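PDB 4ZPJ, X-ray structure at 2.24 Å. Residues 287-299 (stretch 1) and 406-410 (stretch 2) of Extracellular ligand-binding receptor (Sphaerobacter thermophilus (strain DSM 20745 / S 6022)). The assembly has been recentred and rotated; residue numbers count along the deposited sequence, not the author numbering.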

# COMPACT_ATOMS: atom_id res chain seq x y z
N ASP A 287 0.13 -1.01 -10.26
CA ASP A 287 -0.15 -0.64 -11.65
C ASP A 287 -1.28 -1.51 -12.18
O ASP A 287 -1.86 -1.20 -13.20
CB ASP A 287 1.11 -0.82 -12.56
CG ASP A 287 2.13 0.38 -12.48
OD1 ASP A 287 2.49 0.84 -11.37
OD2 ASP A 287 2.59 0.83 -13.59
N VAL A 288 -1.59 -2.62 -11.52
CA VAL A 288 -2.71 -3.45 -11.95
C VAL A 288 -3.80 -3.53 -10.86
O VAL A 288 -4.58 -4.49 -10.77
CB VAL A 288 -2.24 -4.86 -12.39
CG1 VAL A 288 -1.40 -4.75 -13.65
CG2 VAL A 288 -1.49 -5.58 -11.28
N ASP A 289 -3.86 -2.51 -10.02
CA ASP A 289 -4.86 -2.43 -8.97
C ASP A 289 -6.26 -2.50 -9.56
O ASP A 289 -6.52 -2.00 -10.67
CB ASP A 289 -4.73 -1.12 -8.18
CG ASP A 289 -5.73 -1.05 -6.97
OD1 ASP A 289 -5.64 -1.91 -6.07
OD2 ASP A 289 -6.61 -0.16 -6.93
N GLN A 290 -7.15 -3.09 -8.77
CA GLN A 290 -8.54 -3.31 -9.07
C GLN A 290 -9.24 -2.09 -9.62
O GLN A 290 -10.02 -2.21 -10.52
CB GLN A 290 -9.28 -3.62 -7.74
CG GLN A 290 -10.72 -4.05 -7.96
CD GLN A 290 -10.76 -5.44 -8.54
OE1 GLN A 290 -10.05 -6.34 -8.05
NE2 GLN A 290 -11.55 -5.64 -9.58
N SER A 291 -8.98 -0.93 -9.06
CA SER A 291 -9.62 0.29 -9.54
C SER A 291 -9.31 0.60 -10.99
O SER A 291 -10.09 1.29 -11.63
CB SER A 291 -9.21 1.48 -8.70
OG SER A 291 -7.81 1.49 -8.53
N ILE A 292 -8.18 0.13 -11.52
CA ILE A 292 -7.87 0.52 -12.90
C ILE A 292 -7.75 -0.66 -13.82
O ILE A 292 -7.47 -0.49 -15.00
CB ILE A 292 -6.61 1.38 -12.97
CG1 ILE A 292 -5.43 0.69 -12.27
CG2 ILE A 292 -6.86 2.71 -12.28
CD1 ILE A 292 -4.09 1.35 -12.55
N LEU A 293 -7.97 -1.85 -13.27
CA LEU A 293 -7.86 -3.09 -14.00
C LEU A 293 -8.79 -3.15 -15.19
O LEU A 293 -8.37 -3.48 -16.27
CB LEU A 293 -8.06 -4.29 -13.07
CG LEU A 293 -7.39 -5.57 -13.54
CD1 LEU A 293 -6.01 -5.35 -14.17
CD2 LEU A 293 -7.28 -6.54 -12.39
N PRO A 294 -10.03 -2.66 -15.05
CA PRO A 294 -10.88 -2.61 -16.26
C PRO A 294 -10.37 -1.79 -17.49
O PRO A 294 -10.76 -2.06 -18.62
CB PRO A 294 -12.19 -2.03 -15.74
CG PRO A 294 -12.18 -2.31 -14.28
CD PRO A 294 -10.75 -2.22 -13.84
N GLU A 295 -9.54 -0.78 -17.27
CA GLU A 295 -9.12 0.12 -18.33
C GLU A 295 -7.77 -0.34 -18.92
O GLU A 295 -7.41 0.01 -20.00
CB GLU A 295 -8.99 1.52 -17.79
CG GLU A 295 -10.03 1.80 -16.69
CD GLU A 295 -10.32 3.27 -16.51
OE1 GLU A 295 -10.41 3.71 -15.33
OE2 GLU A 295 -10.44 3.95 -17.54
N ILE A 296 -7.03 -1.13 -18.17
CA ILE A 296 -5.91 -1.81 -18.73
C ILE A 296 -6.49 -2.94 -19.56
O ILE A 296 -6.32 -3.02 -20.81
CB ILE A 296 -5.08 -2.50 -17.65
CG1 ILE A 296 -4.55 -1.51 -16.61
CG2 ILE A 296 -4.01 -3.36 -18.28
CD1 ILE A 296 -3.67 -0.48 -17.20
N GLY A 297 -7.13 -3.82 -18.79
CA GLY A 297 -7.69 -5.07 -19.22
C GLY A 297 -6.74 -5.98 -19.92
O GLY A 297 -5.92 -6.70 -19.36
N ASP A 298 -6.91 -5.95 -21.21
CA ASP A 298 -6.29 -6.84 -22.09
C ASP A 298 -4.75 -6.63 -22.04
O ASP A 298 -3.98 -7.58 -22.18
CB ASP A 298 -6.94 -6.57 -23.45
CG ASP A 298 -6.34 -7.33 -24.55
OD1 ASP A 298 -6.16 -8.57 -24.42
OD2 ASP A 298 -6.02 -6.66 -25.54
N ALA A 299 -4.30 -5.42 -21.73
CA ALA A 299 -2.86 -5.12 -21.79
C ALA A 299 -2.11 -5.81 -20.68
O ALA A 299 -1.00 -6.19 -20.84
CB ALA A 299 -2.60 -3.62 -21.82
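Stretch 2 406-410: TYANI

Stretch 2 runs as an extended strand from Tyr 407 to Ile 410, with Thr 406 leading into it. It lies against a short helix that includes Leu 293 to Ile 296, and against residues before and after it. As the strand advances from Tyr 407 to Asn 409, its contacts move back along stretch 1, from Gly 297 and Asp 298 to Val 288. The backbones are closest at Gly 297 and Tyr 407, whose CA atoms are 6.1 Å apart. Side chains alternate along the strand: Tyr 407 and Asn 409 point toward stretch 1, and Ala 408 points away.

Tyr 407 covers the most surface. Its ring lies flat on Gly 297, with Gly 297 CA 3.4 Å from the centroid of the Tyr 407 ring and almost on the ring normal, a CH-pi contact. Gly 297 C is also 3.4 Å from Tyr 407 CE1. A CB on Gly 297 would fall 2.8 Å from Tyr 407 CE2, a clash. Gly 297 also has positive phi, which favours glycine. Near the end of the ring, Asp 298 CB is 3.7 Å from Tyr 407 OH.

Asn 409 is the second anchor. Its ND2 donates a hydrogen bond to Val 288 O at 2.9 Å, and this is the only direct hydrogen bond between the stretches. Asn 409 OD1 has no polar partner; Val 288 CG2 lies 3.7 Å from Asn 409 OD1. Water 1 adds a bridge: it donates to Gln 290 OE1 at 2.7 Å and accepts from Asn 409 N at 2.9 Å.

Leu 293 fills the space between these two anchors. Its CG packs on Tyr 407 CB at 3.8 Å, and Leu 293 CD2 reaches Asn 409 ND2 at 3.3 Å. Together the stretches bury 371 Å², both sides summed.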

# COMPACT_ATOMS: atom_id res chain seq x y z
N THR A 406 -14.80 -10.02 -16.84
CA THR A 406 -14.14 -9.27 -15.80
C THR A 406 -12.68 -9.68 -15.72
O THR A 406 -12.36 -10.87 -15.84
CB THR A 406 -14.80 -9.53 -14.43
OG1 THR A 406 -16.16 -9.11 -14.45
CG2 THR A 406 -14.06 -8.84 -13.30
N TYR A 407 -11.83 -8.68 -15.45
CA TYR A 407 -10.40 -8.83 -15.25
C TYR A 407 -10.10 -8.96 -13.79
O TYR A 407 -10.65 -8.25 -13.01
CB TYR A 407 -9.65 -7.63 -15.83
CG TYR A 407 -9.73 -7.63 -17.33
CD1 TYR A 407 -8.94 -8.50 -18.06
CD2 TYR A 407 -10.61 -6.78 -18.02
CE1 TYR A 407 -8.98 -8.52 -19.43
CE2 TYR A 407 -10.67 -6.78 -19.43
CZ TYR A 407 -9.85 -7.66 -20.12
OH TYR A 407 -9.87 -7.72 -21.50
N ALA A 408 -9.25 -9.90 -13.41
CA ALA A 408 -9.10 -10.27 -12.00
C ALA A 408 -7.64 -10.48 -11.71
O ALA A 408 -6.98 -11.13 -12.48
CB ALA A 408 -9.85 -11.60 -11.75
N ASN A 409 -7.15 -10.02 -10.57
CA ASN A 409 -5.83 -10.48 -10.08
C ASN A 409 -5.93 -11.78 -9.30
O ASN A 409 -6.50 -11.79 -8.21
CB ASN A 409 -5.20 -9.43 -9.19
CG ASN A 409 -4.62 -8.30 -9.99
OD1 ASN A 409 -3.63 -8.48 -10.70
ND2 ASN A 409 -5.21 -7.16 -9.89
N ILE A 410 -5.39 -12.85 -9.86
CA ILE A 410 -5.53 -14.18 -9.29
C ILE A 410 -4.24 -14.55 -8.55
O ILE A 410 -3.11 -14.32 -9.06
CB ILE A 410 -5.88 -15.21 -10.38
CG1 ILE A 410 -7.18 -14.80 -11.08
CG2 ILE A 410 -5.97 -16.63 -9.81
CD1 ILE A 410 -8.45 -14.87 -10.25
O HOH W 1 -8.16 -8.22 -8.55